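PDB 3L76: aspartokinase from Synechocystis, which probably phosphorylates the beta-carboxyl group of aspartate with ATP, an early step toward lysine and threonine, and binds both amino acids at its ACT domains. Local coordinates for residues 21-26 / 83-88; 76-81 / 130-135; 274-279 / 348-353; 268-273 / 355-360. One frame throughout, in Å; residues are numbered along the deposited sequence.

Contact 1 of 4, residues 21-26 / 83-88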
loop_
_atom_site.group_PDB
_atom_site.type_symbol
_atom_site.label_atom_id
_atom_site.label_comp_id
_atom_site.label_asym_id
_atom_site.label_seq_id
_atom_site.Cartn_x
_atom_site.Cartn_y
_atom_site.Cartn_z
ATOM N N ALA A 21 4.908 -10.267 20.519
ATOM C CA ALA A 21 4.994 -11.653 20.979
ATOM C C ALA A 21 5.576 -12.601 19.928
ATOM O O ALA A 21 6.454 -13.410 20.228
ATOM C CB ALA A 21 3.634 -12.142 21.417
ATOM N N VAL A 22 5.082 -12.513 18.700
ATOM C CA VAL A 22 5.592 -13.377 17.645
ATOM C C VAL A 22 7.058 -13.064 17.422
ATOM O O VAL A 22 7.890 -13.964 17.338
ATOM C CB VAL A 22 4.785 -13.261 16.326
ATOM C CG1 VAL A 22 3.876 -12.045 16.344
ATOM C CG2 VAL A 22 5.719 -13.250 15.109
ATOM N N ALA A 23 7.369 -11.778 17.355
ATOM C CA ALA A 23 8.750 -11.326 17.257
ATOM C C ALA A 23 9.613 -12.024 18.309
ATOM O O ALA A 23 10.739 -12.448 18.032
ATOM C CB ALA A 23 8.814 -9.809 17.418
ATOM N N GLN A 24 9.071 -12.146 19.517
ATOM C CA GLN A 24 9.768 -12.829 20.594
ATOM C C GLN A 24 10.035 -14.277 20.212
ATOM O O GLN A 24 11.177 -14.735 20.271
ATOM C CB GLN A 24 8.962 -12.759 21.889
ATOM C CG GLN A 24 9.804 -12.446 23.122
ATOM C CD GLN A 24 10.569 -11.142 22.987
ATOM O OE1 GLN A 24 9.992 -10.090 22.700
ATOM N NE2 GLN A 24 11.877 -11.205 23.190
ATOM N N ARG A 25 8.985 -14.991 19.807
ATOM C CA ARG A 25 9.116 -16.402 19.439
ATOM C C ARG A 25 10.089 -16.611 18.283
ATOM O O ARG A 25 10.895 -17.542 18.307
ATOM C CB ARG A 25 7.768 -17.024 19.081
ATOM C CG ARG A 25 7.900 -18.459 18.567
ATOM C CD ARG A 25 6.692 -18.896 17.747
ATOM N NE ARG A 25 5.452 -18.790 18.513
ATOM C CZ ARG A 25 4.978 -19.748 19.302
ATOM N NH1 ARG A 25 5.636 -20.892 19.436
ATOM N NH2 ARG A 25 3.841 -19.564 19.958
ATOM N N ILE A 26 10.001 -15.757 17.268
ATOM C CA ILE A 26 10.927 -15.831 16.148
ATOM C C ILE A 26 12.359 -15.759 16.668
ATOM O O ILE A 26 13.191 -16.606 16.335
ATOM C CB ILE A 26 10.687 -14.710 15.116
ATOM C CG1 ILE A 26 9.276 -14.794 14.542
ATOM C CG2 ILE A 26 11.698 -14.806 13.987
ATOM C CD1 ILE A 26 9.001 -13.774 13.456
ATOM N N LEU A 83 10.667 -4.359 12.369
ATOM C CA LEU A 83 11.047 -3.332 13.333
ATOM C C LEU A 83 11.017 -3.895 14.743
ATOM O O LEU A 83 11.933 -3.667 15.540
ATOM C CB LEU A 83 10.092 -2.141 13.255
ATOM C CG LEU A 83 10.311 -1.171 12.098
ATOM C CD1 LEU A 83 9.240 -0.096 12.113
ATOM C CD2 LEU A 83 11.707 -0.565 12.167
ATOM N N ALA A 84 9.944 -4.620 15.042
ATOM C CA ALA A 84 9.760 -5.257 16.340
ATOM C C ALA A 84 10.873 -6.257 16.645
ATOM O O ALA A 84 11.296 -6.390 17.794
ATOM C CB ALA A 84 8.407 -5.946 16.388
ATOM N N LEU A 85 11.322 -6.973 15.614
ATOM C CA LEU A 85 12.434 -7.910 15.732
ATOM C C LEU A 85 13.728 -7.161 16.030
ATOM O O LEU A 85 14.528 -7.584 16.867
ATOM C CB LEU A 85 12.602 -8.715 14.439
ATOM C CG LEU A 85 11.666 -9.909 14.206
ATOM C CD1 LEU A 85 11.599 -10.291 12.731
ATOM C CD2 LEU A 85 12.101 -11.103 15.039
ATOM N N GLN A 86 13.920 -6.047 15.327
ATOM C CA GLN A 86 15.118 -5.225 15.464
ATOM C C GLN A 86 15.190 -4.544 16.834
ATOM O O GLN A 86 16.280 -4.320 17.358
ATOM C CB GLN A 86 15.184 -4.189 14.334
ATOM C CG GLN A 86 15.399 -4.789 12.947
ATOM C CD GLN A 86 15.474 -3.736 11.855
ATOM O OE1 GLN A 86 16.286 -2.814 11.919
ATOM N NE2 GLN A 86 14.635 -3.878 10.842
ATOM N N GLU A 87 14.025 -4.233 17.410
ATOM C CA GLU A 87 13.941 -3.639 18.749
ATOM C C GLU A 87 14.392 -4.598 19.853
ATOM O O GLU A 87 14.816 -4.162 20.920
ATOM C CB GLU A 87 12.526 -3.121 19.035
ATOM N N ILE A 88 14.282 -5.899 19.605
ATOM C CA ILE A 88 14.792 -6.899 20.539
ATOM C C ILE A 88 16.062 -7.545 19.994
ATOM O O ILE A 88 16.378 -8.696 20.308
ATOM C CB ILE A 88 13.740 -7.972 20.880
ATOM C CG1 ILE A 88 13.312 -8.740 19.624
ATOM C CG2 ILE A 88 12.539 -7.327 21.561
ATOM C CD1 ILE A 88 12.365 -9.879 19.912
#
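Ala23 and Ala84 meet where helix 16-31 crosses helix 63-87, two helices packed on the same face of the central sheet in the amino acid kinase domain. The helix directions differ by 60°, and the axes of the two short segments approach to 8.9 Å. With only a methyl on each side at this point, the backbones come near one another. CB of Ala23 lies 4.0 Å from CB of Ala84, and CA of Ala23 is 5.3 Å from CA of Leu85. The carbonyl of Ala23 is covered by two methyls from the other helix end: its O is 3.6 Å from CD1 of Ile88, and CD2 of Leu85 also reaches it. Gln24 starts out pointing away from helix 63-87, but its chain bends about CB-CG (chi2 57°), turning CD back toward Ile88. NE2 of Gln24 stands 3.6 Å from Ile88 CD1 while OE1 lies beside Ile88 CG2, the two side chains crossing obliquely at the exposed margin of the interface. Arg25 leaves on the far side, where NH2 is hydrogen-bonded to the carbonyls of Ser233 and Ser235. One turn after Val22, Ile26 returns to the buried side, between Leu85 and the strands beneath, and Val130 of strand 130-138 touches both. Ala84 also packs on Ile57 of the second subunit, so helix 63-87 serves the dimer interface as well. Ile26 and Leu85 cross at about a right angle, with CG2 of Ile26 set 3.9 Å from CD2 of Leu85.

Contact 2 of 4, residues 76-81 / 130-135; sequences VSIALL and VVVVAG
Ile78 has CG1 between its backbone N and carbonyl carbon (chi1 74°), which puts CG2 anti to the carbonyl carbon; Val132 has CG1 anti to its N (chi1 175°), directed at the helix. The Val132 methyl therefore comes up against the branch point of the isoleucine, CG1 being 3.4 Å from Ile78 CB. The two arms of Ile78 lie against the next inward-facing residue of the strand: CG2 approaches Ala134 CB to 3.4 Å, and CD1 of Ile78 is 3.5 Å from the same methyl. CG2 also rests beside the Val133 carbonyl O, whereas the side chain of Val133 points away from the helix. One turn on, Leu81 makes a looser approach, its CD2 4.3 Å from Val132 CG1, and it fills the neighbouring ground over Val38 and Val40 of strand 35-40. Helix and strand run nearly antiparallel, at 164°, with axes 8.1 Å apart. Ile78 also packs on Met68 of the second subunit, so helix 63-87 lies between its own sheet and the partner chain. Such aliphatic packing of a helix on the parallel strands of a central sheet is characteristic of the alpha/beta sandwich of the amino acid kinase family.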
loop_
_atom_site.group_PDB
_atom_site.type_symbol
_atom_site.label_atom_id
_atom_site.label_comp_id
_atom_site.label_asym_id
_atom_site.label_seq_id
_atom_site.Cartn_x
_atom_site.Cartn_y
_atom_site.Cartn_z
ATOM N N VAL A 76 2.410 -3.357 5.399
ATOM C CA VAL A 76 2.584 -2.660 6.680
ATOM C C VAL A 76 2.989 -3.661 7.748
ATOM O O VAL A 76 3.814 -3.373 8.611
ATOM C CB VAL A 76 1.369 -1.764 7.150
ATOM C CG1 VAL A 76 0.444 -1.389 6.006
ATOM C CG2 VAL A 76 0.612 -2.386 8.329
ATOM N N SER A 77 2.440 -4.862 7.644
ATOM C CA SER A 77 2.708 -5.921 8.613
ATOM C C SER A 77 4.176 -6.384 8.671
ATOM O O SER A 77 4.740 -6.536 9.755
ATOM C CB SER A 77 1.775 -7.114 8.353
ATOM O OG SER A 77 0.410 -6.726 8.431
ATOM N N ILE A 78 4.795 -6.623 7.518
ATOM C CA ILE A 78 6.204 -7.018 7.514
ATOM C C ILE A 78 7.134 -5.876 7.953
ATOM O O ILE A 78 8.189 -6.120 8.538
ATOM C CB ILE A 78 6.647 -7.595 6.147
ATOM C CG1 ILE A 78 6.783 -6.489 5.097
ATOM C CG2 ILE A 78 5.673 -8.701 5.683
ATOM C CD1 ILE A 78 7.406 -6.973 3.789
ATOM N N ALA A 79 6.745 -4.635 7.676
ATOM C CA ALA A 79 7.500 -3.488 8.166
ATOM C C ALA A 79 7.445 -3.478 9.691
ATOM O O ALA A 79 8.476 -3.448 10.362
ATOM C CB ALA A 79 6.952 -2.177 7.580
ATOM N N LEU A 80 6.235 -3.536 10.240
ATOM C CA LEU A 80 6.072 -3.534 11.686
ATOM C C LEU A 80 6.867 -4.653 12.331
ATOM O O LEU A 80 7.693 -4.416 13.217
ATOM C CB LEU A 80 4.592 -3.612 12.078
ATOM C CG LEU A 80 3.943 -2.227 12.144
ATOM C CD1 LEU A 80 4.779 -1.292 13.010
ATOM C CD2 LEU A 80 3.798 -1.628 10.765
ATOM N N LEU A 81 6.626 -5.871 11.866
ATOM C CA LEU A 81 7.251 -7.049 12.455
ATOM C C LEU A 81 8.781 -7.004 12.459
ATOM O O LEU A 81 9.416 -7.397 13.443
ATOM C CB LEU A 81 6.776 -8.321 11.752
ATOM C CG LEU A 81 7.375 -9.615 12.322
ATOM C CD1 LEU A 81 6.978 -9.789 13.777
ATOM C CD2 LEU A 81 6.970 -10.826 11.507
ATOM N N VAL A 130 16.657 -12.654 9.771
ATOM C CA VAL A 130 15.422 -13.333 9.430
ATOM C C VAL A 130 14.775 -12.536 8.321
ATOM O O VAL A 130 14.573 -11.329 8.450
ATOM C CB VAL A 130 14.431 -13.585 10.616
ATOM C CG1 VAL A 130 15.064 -13.461 11.981
ATOM C CG2 VAL A 130 13.069 -12.913 10.434
ATOM N N VAL A 131 14.501 -13.193 7.201
ATOM C CA VAL A 131 13.856 -12.474 6.125
ATOM C C VAL A 131 12.347 -12.591 6.178
ATOM O O VAL A 131 11.773 -13.675 6.188
ATOM C CB VAL A 131 14.491 -12.684 4.713
ATOM C CG1 VAL A 131 15.711 -13.602 4.714
ATOM C CG2 VAL A 131 13.473 -12.884 3.615
ATOM N N VAL A 132 11.722 -11.432 6.272
ATOM C CA VAL A 132 10.293 -11.323 6.408
ATOM C C VAL A 132 9.788 -10.819 5.077
ATOM O O VAL A 132 10.232 -9.771 4.602
ATOM C CB VAL A 132 9.954 -10.324 7.495
ATOM C CG1 VAL A 132 8.452 -10.100 7.576
ATOM C CG2 VAL A 132 10.540 -10.795 8.825
ATOM N N VAL A 133 8.880 -11.574 4.458
ATOM C CA VAL A 133 8.504 -11.262 3.085
ATOM C C VAL A 133 7.040 -10.974 2.871
ATOM O O VAL A 133 6.180 -11.393 3.639
ATOM C CB VAL A 133 8.983 -12.301 1.998
ATOM C CG1 VAL A 133 10.308 -12.973 2.304
ATOM C CG2 VAL A 133 7.883 -13.210 1.505
ATOM N N ALA A 134 6.783 -10.241 1.797
ATOM C CA ALA A 134 5.435 -9.890 1.397
ATOM C C ALA A 134 5.436 -9.375 -0.038
ATOM O O ALA A 134 6.189 -8.459 -0.395
ATOM C CB ALA A 134 4.854 -8.854 2.336
ATOM N N GLY A 135 4.596 -9.987 -0.862
ATOM C CA GLY A 135 4.424 -9.550 -2.229
ATOM C C GLY A 135 5.295 -10.258 -3.250
ATOM O O GLY A 135 6.382 -10.760 -2.952
#

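Contact 3 of 4, residues 274-279 / 348-353. With SO4 (sulfate ion), chain G.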
loop_
_atom_site.group_PDB
_atom_site.type_symbol
_atom_site.label_atom_id
_atom_site.label_comp_id
_atom_site.label_asym_id
_atom_site.label_seq_id
_atom_site.Cartn_x
_atom_site.Cartn_y
_atom_site.Cartn_z
ATOM N N ALA A 274 -23.631 -54.948 -8.345
ATOM C CA ALA A 274 -24.751 -54.127 -7.909
ATOM C C ALA A 274 -25.891 -55.005 -7.384
ATOM O O ALA A 274 -26.217 -56.046 -7.969
ATOM C CB ALA A 274 -25.235 -53.224 -9.060
ATOM N N LEU A 275 -26.456 -54.595 -6.255
ATOM C CA LEU A 275 -27.713 -55.137 -5.758
ATOM C C LEU A 275 -28.842 -54.193 -6.141
ATOM O O LEU A 275 -28.884 -53.062 -5.678
ATOM C CB LEU A 275 -27.674 -55.265 -4.243
ATOM C CG LEU A 275 -27.766 -56.697 -3.724
ATOM C CD1 LEU A 275 -27.889 -56.684 -2.215
ATOM C CD2 LEU A 275 -28.947 -57.430 -4.367
ATOM N N LEU A 276 -29.747 -54.664 -6.990
ATOM C CA LEU A 276 -30.844 -53.847 -7.498
ATOM C C LEU A 276 -32.120 -54.007 -6.678
ATOM O O LEU A 276 -32.413 -55.093 -6.175
ATOM C CB LEU A 276 -31.149 -54.251 -8.938
ATOM C CG LEU A 276 -30.001 -54.207 -9.935
ATOM C CD1 LEU A 276 -30.447 -54.818 -11.242
ATOM C CD2 LEU A 276 -29.508 -52.771 -10.125
ATOM N N ARG A 277 -32.873 -52.918 -6.565
ATOM C CA ARG A 277 -34.224 -52.939 -6.001
ATOM C C ARG A 277 -34.284 -53.577 -4.621
ATOM O O ARG A 277 -35.112 -54.451 -4.356
ATOM C CB ARG A 277 -35.190 -53.657 -6.945
ATOM C CG ARG A 277 -36.645 -53.305 -6.701
ATOM C CD ARG A 277 -37.496 -53.716 -7.873
ATOM N NE ARG A 277 -38.841 -53.168 -7.788
ATOM C CZ ARG A 277 -39.855 -53.590 -8.529
ATOM N NH1 ARG A 277 -39.684 -54.573 -9.404
ATOM N NH2 ARG A 277 -41.040 -53.032 -8.395
ATOM N N VAL A 278 -33.391 -53.143 -3.752
ATOM C CA VAL A 278 -33.368 -53.599 -2.377
ATOM C C VAL A 278 -34.297 -52.652 -1.593
ATOM O O VAL A 278 -34.605 -51.560 -2.066
ATOM C CB VAL A 278 -31.896 -53.590 -1.856
ATOM C CG1 VAL A 278 -31.562 -52.264 -1.210
ATOM C CG2 VAL A 278 -31.646 -54.719 -0.898
ATOM N N PRO A 279 -34.776 -53.073 -0.409
ATOM C CA PRO A 279 -35.685 -52.195 0.350
ATOM C C PRO A 279 -34.998 -50.925 0.858
ATOM O O PRO A 279 -33.861 -50.979 1.339
ATOM C CB PRO A 279 -36.126 -53.073 1.539
ATOM C CG PRO A 279 -35.873 -54.482 1.101
ATOM C CD PRO A 279 -34.673 -54.417 0.192
ATOM N N GLU A 348 -31.892 -58.206 -6.629
ATOM C CA GLU A 348 -31.332 -59.021 -7.704
ATOM C C GLU A 348 -29.907 -58.541 -7.953
ATOM O O GLU A 348 -29.627 -57.347 -7.850
ATOM C CB GLU A 348 -32.203 -58.874 -8.956
ATOM C CG GLU A 348 -31.520 -59.149 -10.287
ATOM C CD GLU A 348 -32.274 -58.538 -11.463
ATOM O OE1 GLU A 348 -31.870 -58.796 -12.620
ATOM O OE2 GLU A 348 -33.259 -57.797 -11.225
ATOM N N ILE A 349 -29.006 -59.464 -8.266
ATOM C CA ILE A 349 -27.597 -59.128 -8.399
ATOM C C ILE A 349 -27.156 -59.062 -9.865
ATOM O O ILE A 349 -27.537 -59.913 -10.673
ATOM C CB ILE A 349 -26.723 -60.111 -7.594
ATOM C CG1 ILE A 349 -27.124 -60.078 -6.119
ATOM C CG2 ILE A 349 -25.244 -59.792 -7.751
ATOM C CD1 ILE A 349 -28.409 -60.849 -5.821
ATOM N N ILE A 350 -26.373 -58.028 -10.204
ATOM C CA ILE A 350 -25.751 -57.938 -11.521
ATOM C C ILE A 350 -24.277 -57.646 -11.343
ATOM O O ILE A 350 -23.830 -57.262 -10.260
ATOM C CB ILE A 350 -26.399 -56.891 -12.434
ATOM C CG1 ILE A 350 -26.027 -55.474 -11.967
ATOM C CG2 ILE A 350 -27.906 -57.132 -12.530
ATOM C CD1 ILE A 350 -26.908 -54.375 -12.522
ATOM N N VAL A 351 -23.527 -57.817 -12.421
ATOM C CA VAL A 351 -22.087 -57.838 -12.336
ATOM C C VAL A 351 -21.584 -57.279 -13.658
ATOM O O VAL A 351 -22.201 -57.508 -14.691
ATOM C CB VAL A 351 -21.631 -59.298 -12.060
ATOM C CG1 VAL A 351 -21.352 -60.038 -13.355
ATOM C CG2 VAL A 351 -20.465 -59.321 -11.157
ATOM N N GLU A 352 -20.503 -56.504 -13.630
ATOM C CA GLU A 352 -19.994 -55.887 -14.856
ATOM C C GLU A 352 -18.469 -55.864 -14.848
ATOM O O GLU A 352 -17.854 -55.207 -14.010
ATOM C CB GLU A 352 -20.568 -54.479 -15.008
ATOM C CG GLU A 352 -20.317 -53.825 -16.367
ATOM C CD GLU A 352 -20.673 -52.365 -16.377
ATOM O OE1 GLU A 352 -21.069 -51.828 -15.316
ATOM O OE2 GLU A 352 -20.543 -51.751 -17.448
ATOM N N LYS A 353 -17.858 -56.585 -15.781
ATOM C CA LYS A 353 -16.423 -56.836 -15.698
ATOM C C LYS A 353 -15.557 -55.834 -16.466
ATOM O O LYS A 353 -14.392 -55.625 -16.111
ATOM C CB LYS A 353 -16.115 -58.265 -16.146
ATOM C CG LYS A 353 -14.990 -58.936 -15.336
ATOM C CD LYS A 353 -13.667 -59.043 -16.101
ATOM C CE LYS A 353 -12.649 -59.853 -15.312
ATOM N NZ LYS A 353 -11.359 -60.019 -16.053
HETATM S S SO4 G . -40.556 -50.513 -5.596
HETATM O O1 SO4 G . -40.039 -49.472 -6.432
HETATM O O2 SO4 G . -39.612 -51.337 -4.873
HETATM O O3 SO4 G . -41.343 -49.819 -4.601
HETATM O O4 SO4 G . -41.222 -51.438 -6.459
#
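The guanidinium of Arg277, next along the chain from the Leu276-Glu348 strand pair, holds a sulfate at its edge, with the sulfur in the guanidinium plane. A single oxygen, O4, takes both bonds: Arg277 NH2 donates to it, at a modelled distance that is doubtfully short, and NE adds a weak one. The ion, probably from the crystallisation liquor, is also bound by Ser311 OG and Asn310 N. Arg277 sits at the end of an antiparallel ladder between strands 271-279 and 348-361 in an ACT domain. With Val278 it faces Asn312 in a G1 beta bulge, where the strand turns a corner toward Pro279 and the bound threonine.

Within the ladder, Ala274 with Ile350 and Leu276 with Glu348 are hydrogen-bonded pairs flanking the non-hydrogen-bonded pair of Leu275 and Ile349. Ala274 N to Ile350 O and Ile350 N to Ala274 O are each 3.0 Å, and Leu276 N donates almost straight (177°) to Glu348 O at 2.8 Å. The return bond from Glu348 N to Leu276 O is longer and more bent, at 150°. In one of the two modelled conformers of Ile349, its side chain and that of Leu275 lie side by side, pointing the same way, toward Thr330 of helix 323-333; Leu275 also touches Leu288 of helix 284-294. The other face carries Ala274, Leu276, Glu348 and Ile350. There Ala274 CB lies 3.8 Å from Ile350 CG1. Leu276 crosses Ile350 at about a right angle, its CD1 reaching CG2 of Ile350 at 3.7 Å.

Contact 4 of 4, residues 268-273 / 355-360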
loop_
_atom_site.group_PDB
_atom_site.type_symbol
_atom_site.label_atom_id
_atom_site.label_comp_id
_atom_site.label_asym_id
_atom_site.label_seq_id
_atom_site.Cartn_x
_atom_site.Cartn_y
_atom_site.Cartn_z
ATOM N N ALA A 268 -7.733 -49.637 -14.002
ATOM C CA ALA A 268 -8.403 -50.636 -14.829
ATOM C C ALA A 268 -8.781 -51.897 -14.038
ATOM O O ALA A 268 -9.588 -52.713 -14.490
ATOM C CB ALA A 268 -7.541 -50.990 -16.039
ATOM N N ASP A 269 -8.199 -52.044 -12.854
ATOM C CA ASP A 269 -8.448 -53.211 -12.031
ATOM C C ASP A 269 -9.719 -52.978 -11.216
ATOM O O ASP A 269 -9.678 -52.748 -10.004
ATOM C CB ASP A 269 -7.242 -53.480 -11.132
ATOM C CG ASP A 269 -7.339 -54.798 -10.400
ATOM O OD1 ASP A 269 -8.212 -55.624 -10.747
ATOM O OD2 ASP A 269 -6.539 -54.990 -9.468
ATOM N N GLN A 270 -10.850 -53.023 -11.917
ATOM C CA GLN A 270 -12.154 -52.693 -11.347
ATOM C C GLN A 270 -13.218 -53.628 -11.919
ATOM O O GLN A 270 -13.156 -54.007 -13.084
ATOM C CB GLN A 270 -12.530 -51.228 -11.663
ATOM C CG GLN A 270 -11.659 -50.180 -10.992
ATOM C CD GLN A 270 -12.205 -49.703 -9.645
ATOM O OE1 GLN A 270 -13.419 -49.639 -9.438
ATOM N NE2 GLN A 270 -11.304 -49.345 -8.731
ATOM N N ALA A 271 -14.183 -53.992 -11.087
ATOM C CA ALA A 271 -15.348 -54.770 -11.513
ATOM C C ALA A 271 -16.537 -54.422 -10.618
ATOM O O ALA A 271 -16.396 -54.270 -9.401
ATOM C CB ALA A 271 -15.058 -56.272 -11.468
ATOM N N LYS A 272 -17.707 -54.292 -11.229
ATOM C CA LYS A 272 -18.898 -53.862 -10.508
ATOM C C LYS A 272 -19.787 -55.029 -10.041
ATOM O O LYS A 272 -20.094 -55.965 -10.800
ATOM C CB LYS A 272 -19.721 -52.886 -11.366
ATOM C CG LYS A 272 -20.967 -52.337 -10.672
ATOM C CD LYS A 272 -21.940 -51.720 -11.656
ATOM C CE LYS A 272 -22.612 -52.776 -12.509
ATOM N NZ LYS A 272 -23.678 -52.219 -13.405
ATOM N N VAL A 273 -20.177 -54.964 -8.774
ATOM C CA VAL A 273 -21.312 -55.710 -8.287
ATOM C C VAL A 273 -22.409 -54.721 -7.882
ATOM O O VAL A 273 -22.158 -53.763 -7.167
ATOM C CB VAL A 273 -20.958 -56.583 -7.072
ATOM C CG1 VAL A 273 -22.164 -57.365 -6.652
ATOM C CG2 VAL A 273 -19.797 -57.526 -7.388
ATOM N N ILE A 355 -15.008 -52.552 -17.033
ATOM C CA ILE A 355 -15.071 -51.147 -16.695
ATOM C C ILE A 355 -13.693 -50.610 -16.288
ATOM O O ILE A 355 -12.765 -51.371 -15.987
ATOM C CB ILE A 355 -16.026 -50.914 -15.520
ATOM C CG1 ILE A 355 -15.604 -51.778 -14.326
ATOM C CG2 ILE A 355 -17.436 -51.211 -15.944
ATOM C CD1 ILE A 355 -16.365 -51.494 -13.047
ATOM N N ALA A 356 -13.575 -49.289 -16.280
ATOM C CA ALA A 356 -12.416 -48.626 -15.711
ATOM C C ALA A 356 -12.932 -47.477 -14.878
ATOM O O ALA A 356 -14.033 -46.965 -15.113
ATOM C CB ALA A 356 -11.469 -48.124 -16.799
ATOM N N LYS A 357 -12.148 -47.090 -13.883
ATOM C CA LYS A 357 -12.434 -45.880 -13.129
ATOM C C LYS A 357 -11.476 -44.762 -13.537
ATOM O O LYS A 357 -10.252 -44.947 -13.547
ATOM C CB LYS A 357 -12.328 -46.148 -11.636
ATOM C CG LYS A 357 -12.656 -44.927 -10.814
ATOM C CD LYS A 357 -12.444 -45.159 -9.317
ATOM C CE LYS A 357 -11.018 -45.607 -9.015
ATOM N NZ LYS A 357 -10.765 -45.533 -7.562
ATOM N N ILE A 358 -12.026 -43.617 -13.920
ATOM C CA ILE A 358 -11.198 -42.442 -14.171
ATOM C C ILE A 358 -11.614 -41.331 -13.232
ATOM O O ILE A 358 -12.757 -41.285 -12.783
ATOM C CB ILE A 358 -11.268 -41.945 -15.621
ATOM C CG1 ILE A 358 -12.702 -41.570 -15.976
ATOM C CG2 ILE A 358 -10.752 -43.003 -16.567
ATOM C CD1 ILE A 358 -12.871 -41.219 -17.425
ATOM N N ALA A 359 -10.679 -40.442 -12.924
ATOM C CA ALA A 359 -10.983 -39.320 -12.040
ATOM C C ALA A 359 -10.171 -38.090 -12.370
ATOM O O ALA A 359 -9.074 -38.169 -12.951
ATOM C CB ALA A 359 -10.745 -39.717 -10.612
ATOM N N ILE A 360 -10.718 -36.945 -11.995
ATOM C CA ILE A 360 -9.921 -35.732 -11.901
ATOM C C ILE A 360 -9.835 -35.408 -10.427
ATOM O O ILE A 360 -10.789 -35.605 -9.675
ATOM C CB ILE A 360 -10.525 -34.576 -12.694
ATOM C CG1 ILE A 360 -11.922 -34.221 -12.144
ATOM C CG2 ILE A 360 -10.563 -34.935 -14.176
ATOM C CD1 ILE A 360 -12.570 -33.044 -12.861
#
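Gln270 and Lys357 point toward each other's segments, and their side chains pass at a slant, touching at two levels. Near the base, CG and CD of Gln270 lie against Lys357 CB, the CD being 4.1 Å from it. Farther out the amide nitrogen meets the lysine chain, NE2 standing 3.8 Å from Lys357 CE. A bend in Gln270 about CB-CG (chi2 -92°) turns CD to this side. The polar ends then share a partner: Gln270 NE2 donates to OD2 of Asp300, the same oxygen that forms a salt bridge with Lys357 NZ. Lys357 has a second salt bridge, to Glu565, and OE1 of Gln270 is hydrogen-bonded to Thr317 OG1. Asp300 and Glu565 line a pocket for bound lysine. A bound lysine lies about 7 Å from the Lys357 side chain, consistent with Gln270 and Lys357 forming a second shell to that site, where they would be expected to stabilise the negative charge on Asp300.

The segments belong to the antiparallel strands of neighbouring ACT domains: 271-273 lies in a strand of one, while 355-360 pairs with strand 395-401 of the next and with strand 263-267.

Ile355 lies across the backbone at Gln270-Lys272. Its CG1 is 3.5 Å from Gln270 O, and its CD1 sits 3.6 Å from Lys272 N and close to Ala271 CA. CB of Lys272 touches that same methyl, but the rest of its chain leads away to Gln480, where NZ is hydrogen-bonded. Ala268, the first residue of the inverse gamma turn centred on Asp269, has its CA 4.4 Å from Ala356 CB.

In the fold
The four contacts fall into two groups on opposite sides of the chain's centre. Contacts 1 and 2, with centres 12 Å apart, share helix 63-87 in the kinase domain; Leu81 and Leu85 join them by packing on Val22 and Val130, and both reach the second subunit. Contacts 3 and 4, 17 Å apart, use the same two strands of the regulatory part and meet where Lys272 NZ approaches Glu352 OE1 in a long, weak ion pair. These lie near bound effectors: Leu275 of contact 3 is about 9 Å from threonine, Lys357 of contact 4 about 7 Å from lysine. The closest centres between the groups, those of contacts 2 and 4, are 49 Å apart.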